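Local atomic coordinates of geranyltranstransferase (Marinomonas sp. MED121, PDB entry 4F62), a protein that probably joins isopentenyl diphosphate to allylic diphosphates to build short isoprenoid chains, as a polyprenyl transferase of the farnesyl-diphosphate synthase type. Residues A[13-18]-A[52-57]; A[17-22]-A[66-71]; A[208-213]-A[281-286]. One frame throughout, in Å; residues are numbered along the deposited sequence.

Interaction 1. Residues A[13-18]-A[52-57]; sequences QSRVDQ and LTYASA
Tyr54 reaches from helix 48-60 to helix 5-23 and sets the outer end of its ring between Arg15 and Val16. The backbones stay well apart, with the CA atoms of Val16 and Tyr54 9.5 Å from each other, and the phenol spans that gap. CG of Tyr54 stands anti to its carbonyl carbon (chi1 -71°), which turns the ring toward the neighbouring helix.

Arg15 runs past one flank of the ring end. Its chain is extended from CG to NE, with CG anti to the backbone N, and the methylenes come first: CG lies 3.7 Å from Tyr54 OH and CD 3.9 Å from Tyr54 CE1. Farther out, NE of Arg15 comes within 3.7 Å of Tyr54 CE1. The guanidinium and ring planes are turned 55° apart, so the two groups meet aslant and do not stack.

Val16 meets the ring at its edge, near the ring plane. Its CB lies 4.1 Å from Tyr54 CE2, and its CA packs 3.8 Å from Tyr54 OH.

The polar ends find their partners on other residues. Asp68 of helix 65-86 takes a salt bridge from Arg15 NE and a hydrogen bond with Tyr54 OH at the same oxygen, OD1, while Arg15 NH1 bonds to Tyr11 OH. A largely buried carboxylate is thereby held by a cation and a phenol, which would probably favour its charged form. Tyr54 also rests on Thr67 and Ala71, so three helices meet around it, a piece of the all-helical bundle of the isoprenoid synthase fold.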
loop_
_atom_site.group_PDB
_atom_site.type_symbol
_atom_site.label_atom_id
_atom_site.label_comp_id
_atom_site.label_asym_id
_atom_site.label_seq_id
_atom_site.Cartn_x
_atom_site.Cartn_y
_atom_site.Cartn_z
ATOM N N GLN A 13 18.601 2.431 -15.028
ATOM C CA GLN A 13 18.385 1.044 -14.626
ATOM C C GLN A 13 19.357 0.634 -13.509
ATOM O O GLN A 13 18.934 0.075 -12.507
ATOM C CB GLN A 13 18.489 0.104 -15.843
ATOM C CG GLN A 13 17.257 0.185 -16.771
ATOM C CD GLN A 13 17.488 -0.391 -18.175
ATOM O OE1 GLN A 13 18.605 -0.791 -18.537
ATOM N NE2 GLN A 13 16.421 -0.422 -18.975
ATOM N N SER A 14 20.653 0.905 -13.694
ATOM C CA SER A 14 21.643 0.652 -12.647
ATOM C C SER A 14 21.272 1.420 -11.379
ATOM O O SER A 14 21.313 0.880 -10.269
ATOM C CB SER A 14 23.040 1.067 -13.099
ATOM O OG SER A 14 23.416 0.345 -14.260
ATOM N N ARG A 15 20.894 2.680 -11.551
ATOM C CA ARG A 15 20.587 3.524 -10.408
ATOM C C ARG A 15 19.380 3.011 -9.615
ATOM O O ARG A 15 19.458 2.870 -8.384
ATOM C CB ARG A 15 20.394 4.992 -10.832
ATOM C CG ARG A 15 20.195 5.936 -9.650
ATOM C CD ARG A 15 20.217 7.410 -10.028
ATOM N NE ARG A 15 19.835 8.222 -8.872
ATOM C CZ ARG A 15 20.357 9.405 -8.566
ATOM N NH1 ARG A 15 21.286 9.942 -9.340
ATOM N NH2 ARG A 15 19.945 10.048 -7.477
ATOM N N VAL A 16 18.266 2.716 -10.286
ATOM C CA VAL A 16 17.091 2.272 -9.530
ATOM C C VAL A 16 17.292 0.870 -8.940
ATOM O O VAL A 16 16.806 0.580 -7.846
ATOM C CB VAL A 16 15.754 2.399 -10.327
ATOM C CG1 VAL A 16 15.649 1.338 -11.430
ATOM C CG2 VAL A 16 14.548 2.314 -9.381
ATOM N N ASP A 17 18.021 0.014 -9.653
ATOM C CA ASP A 17 18.274 -1.342 -9.179
ATOM C C ASP A 17 19.115 -1.378 -7.898
ATOM O O ASP A 17 18.768 -2.071 -6.944
ATOM C CB ASP A 17 18.936 -2.188 -10.269
ATOM C CG ASP A 17 17.963 -2.571 -11.385
ATOM O OD1 ASP A 17 16.760 -2.243 -11.272
ATOM O OD2 ASP A 17 18.410 -3.207 -12.362
ATOM N N GLN A 18 20.227 -0.648 -7.890
ATOM C CA GLN A 18 21.044 -0.522 -6.685
ATOM C C GLN A 18 20.248 0.068 -5.522
ATOM O O GLN A 18 20.383 -0.372 -4.380
ATOM C CB GLN A 18 22.269 0.354 -6.942
ATOM C CG GLN A 18 23.441 -0.357 -7.574
ATOM C CD GLN A 18 24.602 0.591 -7.823
ATOM O OE1 GLN A 18 25.465 0.775 -6.960
ATOM N NE2 GLN A 18 24.617 1.216 -9.000
ATOM N N LEU A 52 11.227 7.143 -16.925
ATOM C CA LEU A 52 10.390 8.332 -17.070
ATOM C C LEU A 52 10.531 9.262 -15.872
ATOM O O LEU A 52 10.555 10.480 -16.026
ATOM C CB LEU A 52 8.915 7.938 -17.200
ATOM C CG LEU A 52 8.495 7.311 -18.530
ATOM C CD1 LEU A 52 7.078 6.762 -18.395
ATOM C CD2 LEU A 52 8.583 8.334 -19.668
ATOM N N THR A 53 10.604 8.688 -14.674
ATOM C CA THR A 53 10.717 9.483 -13.451
ATOM C C THR A 53 12.010 10.291 -13.438
ATOM O O THR A 53 12.008 11.504 -13.180
ATOM C CB THR A 53 10.660 8.585 -12.205
ATOM O OG1 THR A 53 9.511 7.732 -12.304
ATOM C CG2 THR A 53 10.556 9.427 -10.914
ATOM N N TYR A 54 13.123 9.627 -13.728
ATOM C CA TYR A 54 14.404 10.322 -13.722
ATOM C C TYR A 54 14.461 11.342 -14.853
ATOM O O TYR A 54 15.064 12.407 -14.690
ATOM C CB TYR A 54 15.564 9.337 -13.862
ATOM C CG TYR A 54 15.801 8.476 -12.644
ATOM C CD1 TYR A 54 16.210 9.039 -11.435
ATOM C CD2 TYR A 54 15.645 7.095 -12.704
ATOM C CE1 TYR A 54 16.440 8.246 -10.309
ATOM C CE2 TYR A 54 15.877 6.292 -11.583
ATOM C CZ TYR A 54 16.277 6.869 -10.396
ATOM O OH TYR A 54 16.512 6.069 -9.299
ATOM N N ALA A 55 13.858 11.005 -15.999
ATOM C CA ALA A 55 13.887 11.895 -17.176
ATOM C C ALA A 55 13.122 13.185 -16.906
ATOM O O ALA A 55 13.532 14.266 -17.322
ATOM C CB ALA A 55 13.306 11.193 -18.418
ATOM N N SER A 56 12.000 13.070 -16.206
ATOM C CA SER A 56 11.184 14.239 -15.895
ATOM C C SER A 56 11.868 15.128 -14.865
ATOM O O SER A 56 11.845 16.352 -14.989
ATOM C CB SER A 56 9.813 13.812 -15.376
ATOM O OG SER A 56 9.178 13.021 -16.358
ATOM N N ALA A 57 12.474 14.515 -13.850
ATOM C CA ALA A 57 13.246 15.279 -12.867
ATOM C C ALA A 57 14.339 16.085 -13.565
ATOM O O ALA A 57 14.549 17.258 -13.260
ATOM C CB ALA A 57 13.858 14.360 -11.816
#

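Interaction 2. Residues A[17-22]-A[66-71]; sequences DQYLEQ and LTDASA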
loop_
_atom_site.group_PDB
_atom_site.type_symbol
_atom_site.label_atom_id
_atom_site.label_comp_id
_atom_site.label_asym_id
_atom_site.label_seq_id
_atom_site.Cartn_x
_atom_site.Cartn_y
_atom_site.Cartn_z
ATOM N N ASP A 17 18.021 0.014 -9.653
ATOM C CA ASP A 17 18.274 -1.342 -9.179
ATOM C C ASP A 17 19.115 -1.378 -7.898
ATOM O O ASP A 17 18.768 -2.071 -6.944
ATOM C CB ASP A 17 18.936 -2.188 -10.269
ATOM C CG ASP A 17 17.963 -2.571 -11.385
ATOM O OD1 ASP A 17 16.760 -2.243 -11.272
ATOM O OD2 ASP A 17 18.410 -3.207 -12.362
ATOM N N GLN A 18 20.227 -0.648 -7.890
ATOM C CA GLN A 18 21.044 -0.522 -6.685
ATOM C C GLN A 18 20.248 0.068 -5.522
ATOM O O GLN A 18 20.383 -0.372 -4.380
ATOM C CB GLN A 18 22.269 0.354 -6.942
ATOM C CG GLN A 18 23.441 -0.357 -7.574
ATOM C CD GLN A 18 24.602 0.591 -7.823
ATOM O OE1 GLN A 18 25.465 0.775 -6.960
ATOM N NE2 GLN A 18 24.617 1.216 -9.000
ATOM N N TYR A 19 19.428 1.071 -5.807
ATOM C CA TYR A 19 18.678 1.745 -4.756
ATOM C C TYR A 19 17.612 0.821 -4.161
ATOM O O TYR A 19 17.452 0.751 -2.947
ATOM C CB TYR A 19 18.035 3.014 -5.315
ATOM C CG TYR A 19 17.274 3.838 -4.306
ATOM C CD1 TYR A 19 17.931 4.751 -3.490
ATOM C CD2 TYR A 19 15.894 3.725 -4.191
ATOM C CE1 TYR A 19 17.232 5.521 -2.579
ATOM C CE2 TYR A 19 15.186 4.481 -3.276
ATOM C CZ TYR A 19 15.851 5.376 -2.477
ATOM O OH TYR A 19 15.150 6.139 -1.567
ATOM N N LEU A 20 16.884 0.111 -5.020
ATOM C CA LEU A 20 15.924 -0.886 -4.547
ATOM C C LEU A 20 16.616 -1.908 -3.638
ATOM O O LEU A 20 16.134 -2.195 -2.541
ATOM C CB LEU A 20 15.230 -1.591 -5.723
ATOM C CG LEU A 20 14.117 -0.813 -6.419
ATOM C CD1 LEU A 20 13.863 -1.408 -7.814
ATOM C CD2 LEU A 20 12.837 -0.830 -5.556
ATOM N N GLU A 21 17.760 -2.423 -4.093
ATOM C CA GLU A 21 18.534 -3.402 -3.344
ATOM C C GLU A 21 18.925 -2.883 -1.970
ATOM O O GLU A 21 18.812 -3.600 -0.973
ATOM C CB GLU A 21 19.806 -3.785 -4.115
ATOM C CG GLU A 21 19.881 -5.246 -4.499
ATOM C CD GLU A 21 19.886 -6.175 -3.298
ATOM O OE1 GLU A 21 19.209 -7.228 -3.357
ATOM O OE2 GLU A 21 20.569 -5.857 -2.298
ATOM N N GLN A 22 19.398 -1.642 -1.925
ATOM C CA GLN A 22 19.812 -1.033 -0.667
ATOM C C GLN A 22 18.616 -0.850 0.263
ATOM O O GLN A 22 18.694 -1.188 1.435
ATOM C CB GLN A 22 20.506 0.312 -0.912
ATOM C CG GLN A 22 21.917 0.199 -1.474
ATOM C CD GLN A 22 22.316 1.408 -2.320
ATOM O OE1 GLN A 22 21.562 2.380 -2.438
ATOM N NE2 GLN A 22 23.503 1.343 -2.922
ATOM N N LEU A 66 14.290 12.043 -3.358
ATOM C CA LEU A 66 12.881 11.704 -3.582
ATOM C C LEU A 66 12.596 11.272 -5.021
ATOM O O LEU A 66 11.550 10.683 -5.292
ATOM C CB LEU A 66 11.920 12.832 -3.150
ATOM C CG LEU A 66 11.828 13.096 -1.633
ATOM C CD1 LEU A 66 10.887 14.258 -1.328
ATOM C CD2 LEU A 66 11.364 11.851 -0.898
ATOM N N THR A 67 13.501 11.556 -5.950
ATOM C CA THR A 67 13.329 11.000 -7.296
ATOM C C THR A 67 13.626 9.504 -7.254
ATOM O O THR A 67 12.925 8.686 -7.871
ATOM C CB THR A 67 14.296 11.636 -8.314
ATOM O OG1 THR A 67 14.321 13.060 -8.149
ATOM C CG2 THR A 67 13.863 11.295 -9.722
ATOM N N ASP A 68 14.704 9.154 -6.547
ATOM C CA ASP A 68 15.020 7.749 -6.277
ATOM C C ASP A 68 13.865 7.046 -5.570
ATOM O O ASP A 68 13.454 5.953 -5.975
ATOM C CB ASP A 68 16.287 7.627 -5.421
ATOM C CG ASP A 68 17.552 7.824 -6.226
ATOM O OD1 ASP A 68 17.585 7.405 -7.408
ATOM O OD2 ASP A 68 18.506 8.408 -5.680
ATOM N N ALA A 69 13.341 7.669 -4.515
ATOM C CA ALA A 69 12.215 7.076 -3.787
ATOM C C ALA A 69 10.994 6.879 -4.690
ATOM O O ALA A 69 10.313 5.844 -4.639
ATOM C CB ALA A 69 11.860 7.930 -2.569
ATOM N N SER A 70 10.718 7.857 -5.545
ATOM C CA SER A 70 9.573 7.734 -6.463
ATOM C C SER A 70 9.770 6.644 -7.501
ATOM O O SER A 70 8.850 5.844 -7.778
ATOM C CB SER A 70 9.321 9.061 -7.184
ATOM O OG SER A 70 9.071 10.108 -6.252
ATOM N N ALA A 71 10.957 6.633 -8.110
ATOM C CA ALA A 71 11.224 5.689 -9.180
ATOM C C ALA A 71 11.110 4.295 -8.604
ATOM O O ALA A 71 10.492 3.418 -9.202
ATOM C CB ALA A 71 12.619 5.915 -9.766
#
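The ring of Tyr19, on helix 5-23, lies flat against the backbone and CB of Asp68 on helix 65-86. The helices come close here, with the CA atoms of Tyr19 and Asp68 7.2 Å apart. From CB, which points toward the other helix, the side chain leaves with CG anti to the backbone N (chi1 -178°), and this carries the ring across to Asp68.

At the root of the ring, CG is 4.1 Å from Asp68 CB. The two flanks then meet different parts of the same residue. CD1 and CE1 pass over the start of the aspartate side chain, with CE1 3.7 Å from Asp68 CB, whereas CD2 and CE2 face its main chain, CE2 coming within 3.5 Å of Asp68 O. Between them, Asp68 CB stands 3.6 Å from the ring centroid and only 10° off the ring normal, a CH-pi contact over the middle of one face. The carboxylate plane is tilted 27° from the ring. At the tip, Tyr19 OH rests 3.8 Å from Ala69 N and 3.9 Å from Ala69 CB. Leu125 of helix 108-126 also touches the Tyr19 side chain.

A serine in place of Tyr19 takes the ring away, and would probably leave Asp68 CB without its aromatic cover and a gap between the two helices.

Across this pair of segments the contact works by dispersion and shape. The aspartate offers its methylene to the ring, while its charged end turns to Arg15 and Tyr54. The aromatic face thus shields the aliphatic base of a side chain whose charged end is engaged elsewhere.

Interaction 3. Residues A[208-213]-A[281-286]; sequences DAYAHA and QPLTDL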
loop_
_atom_site.group_PDB
_atom_site.type_symbol
_atom_site.label_atom_id
_atom_site.label_comp_id
_atom_site.label_asym_id
_atom_site.label_seq_id
_atom_site.Cartn_x
_atom_site.Cartn_y
_atom_site.Cartn_z
ATOM N N ASP A 208 1.775 16.041 -17.932
ATOM C CA ASP A 208 0.506 15.307 -17.924
ATOM C C ASP A 208 0.124 14.869 -19.314
ATOM O O ASP A 208 -0.161 13.696 -19.555
ATOM C CB ASP A 208 -0.638 16.192 -17.419
ATOM C CG ASP A 208 -0.819 16.125 -15.923
ATOM O OD1 ASP A 208 -0.130 15.317 -15.274
ATOM O OD2 ASP A 208 -1.668 16.875 -15.397
ATOM N N ALA A 209 0.085 15.842 -20.222
ATOM C CA ALA A 209 -0.335 15.597 -21.589
ATOM C C ALA A 209 0.670 14.687 -22.287
ATOM O O ALA A 209 0.285 13.809 -23.067
ATOM C CB ALA A 209 -0.484 16.919 -22.337
ATOM N N TYR A 210 1.957 14.885 -22.001
ATOM C CA TYR A 210 2.983 14.011 -22.568
ATOM C C TYR A 210 2.686 12.570 -22.165
ATOM O O TYR A 210 2.635 11.665 -23.008
ATOM C CB TYR A 210 4.378 14.434 -22.101
ATOM C CG TYR A 210 5.462 13.396 -22.324
ATOM C CD1 TYR A 210 5.729 12.424 -21.366
ATOM C CD2 TYR A 210 6.227 13.396 -23.487
ATOM C CE1 TYR A 210 6.723 11.478 -21.558
ATOM C CE2 TYR A 210 7.222 12.447 -23.690
ATOM C CZ TYR A 210 7.462 11.490 -22.711
ATOM O OH TYR A 210 8.438 10.533 -22.885
ATOM N N ALA A 211 2.467 12.371 -20.870
ATOM C CA ALA A 211 2.290 11.037 -20.320
ATOM C C ALA A 211 1.028 10.372 -20.829
ATOM O O ALA A 211 1.030 9.182 -21.164
ATOM C CB ALA A 211 2.269 11.099 -18.797
ATOM N N HIS A 212 -0.061 11.131 -20.865
ATOM C CA HIS A 212 -1.319 10.616 -21.400
ATOM C C HIS A 212 -1.137 10.099 -22.823
ATOM O O HIS A 212 -1.599 9.006 -23.163
ATOM C CB HIS A 212 -2.399 11.701 -21.387
ATOM C CG HIS A 212 -3.740 11.218 -21.848
ATOM N ND1 HIS A 212 -4.094 11.160 -23.180
ATOM C CD2 HIS A 212 -4.808 10.764 -21.153
ATOM C CE1 HIS A 212 -5.326 10.691 -23.286
ATOM N NE2 HIS A 212 -5.782 10.443 -22.069
ATOM N N ALA A 213 -0.463 10.887 -23.657
ATOM C CA ALA A 213 -0.294 10.516 -25.056
ATOM C C ALA A 213 0.537 9.239 -25.188
ATOM O O ALA A 213 0.181 8.311 -25.931
ATOM C CB ALA A 213 0.349 11.669 -25.836
ATOM N N GLN A 281 15.570 15.601 -24.282
ATOM C CA GLN A 281 15.969 14.487 -25.146
ATOM C C GLN A 281 15.617 13.081 -24.604
ATOM O O GLN A 281 15.111 12.249 -25.360
ATOM C CB GLN A 281 17.447 14.579 -25.550
ATOM C CG GLN A 281 17.758 13.798 -26.818
ATOM C CD GLN A 281 16.900 14.233 -28.011
ATOM O OE1 GLN A 281 16.745 15.427 -28.278
ATOM N NE2 GLN A 281 16.337 13.259 -28.728
ATOM N N PRO A 282 15.880 12.816 -23.303
ATOM C CA PRO A 282 15.502 11.511 -22.751
ATOM C C PRO A 282 14.007 11.227 -22.892
ATOM O O PRO A 282 13.631 10.126 -23.308
ATOM C CB PRO A 282 15.883 11.647 -21.273
ATOM C CG PRO A 282 17.095 12.534 -21.310
ATOM C CD PRO A 282 16.765 13.555 -22.372
ATOM N N LEU A 283 13.168 12.204 -22.559
ATOM C CA LEU A 283 11.725 12.032 -22.697
ATOM C C LEU A 283 11.336 11.857 -24.161
ATOM O O LEU A 283 10.397 11.133 -24.480
ATOM C CB LEU A 283 10.966 13.211 -22.078
ATOM C CG LEU A 283 10.821 13.243 -20.558
ATOM C CD1 LEU A 283 10.070 14.499 -20.122
ATOM C CD2 LEU A 283 10.099 12.001 -20.075
ATOM N N THR A 284 12.060 12.508 -25.058
ATOM C CA THR A 284 11.784 12.326 -26.472
ATOM C C THR A 284 12.200 10.919 -26.892
ATOM O O THR A 284 11.426 10.195 -27.534
ATOM C CB THR A 284 12.523 13.372 -27.309
ATOM O OG1 THR A 284 12.097 14.681 -26.901
ATOM C CG2 THR A 284 12.233 13.169 -28.795
ATOM N N ASP A 285 13.419 10.526 -26.518
ATOM C CA ASP A 285 13.915 9.185 -26.828
ATOM C C ASP A 285 13.016 8.103 -26.221
ATOM O O ASP A 285 12.697 7.115 -26.885
ATOM C CB ASP A 285 15.351 9.003 -26.336
ATOM C CG ASP A 285 16.342 9.859 -27.093
ATOM O OD1 ASP A 285 15.999 10.344 -28.190
ATOM O OD2 ASP A 285 17.471 10.033 -26.592
ATOM N N LEU A 286 12.613 8.299 -24.968
ATOM C CA LEU A 286 11.734 7.350 -24.266
ATOM C C LEU A 286 10.367 7.218 -24.917
ATOM O O LEU A 286 9.722 6.169 -24.812
ATOM C CB LEU A 286 11.533 7.741 -22.794
ATOM C CG LEU A 286 12.670 7.388 -21.826
ATOM C CD1 LEU A 286 12.399 7.953 -20.439
ATOM C CD2 LEU A 286 12.843 5.879 -21.754
#
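The one polar link runs from Tyr210, on helix 201-226, to Leu283, in the first turn of helix 281-291: Tyr210 OH donates to Leu283 O over 2.6 Å. The hydroxyl arrives well to the side of the carbonyl, with an angle of 124° at the carbonyl oxygen, and 20° out of its plane. Tyr210 holds CG anti to its backbone N (chi1 165°), which swings the phenol across to the other helix and puts the buried hydroxyl within bonding distance.

This bond ties the last modelled helix of the chain to the long helix 201-226, inside the all-helical fold of the polyprenyl synthetase family. Helix 48-60 adjoins both partners, with Leu52 against Tyr210 and Ala55 against Leu283.

Apolar contacts gather round the same phenol. Leu283 sends CD2 to one flank of it, 3.7 Å from Tyr210 CE1, and also 3.6 Å from Tyr210 OH. Its CB lies 4.0 Å from Tyr210 CZ, so the residue whose carbonyl takes the bond also packs against the ring end. Leu286, one turn on, adds a looser touch, its CB 4.2 Å from Tyr210 OH. Ile273 of helix 249-273 packs against both Tyr210 and Leu283.

How the interactions relate
Interactions 1 and 2 are neighbours, their centres 8 Å apart, and both start from helix 5-23, which meets helix 48-60 in the first and the next helix along the chain, 65-86, in the second. The two contacts meet at the Asp68 carboxylate. Interaction 3 comes later in the chain and joins helices 201-226 and 281-291. Its centre is 15 Å from that of interaction 1, yet they touch where Ala55 packs on Pro282 and Leu52 on Leu286; interaction 2 stays about 11 Å away at the nearest atoms. Helix 48-60 therefore connects the N-terminal helix to the C-terminal part of the bundle.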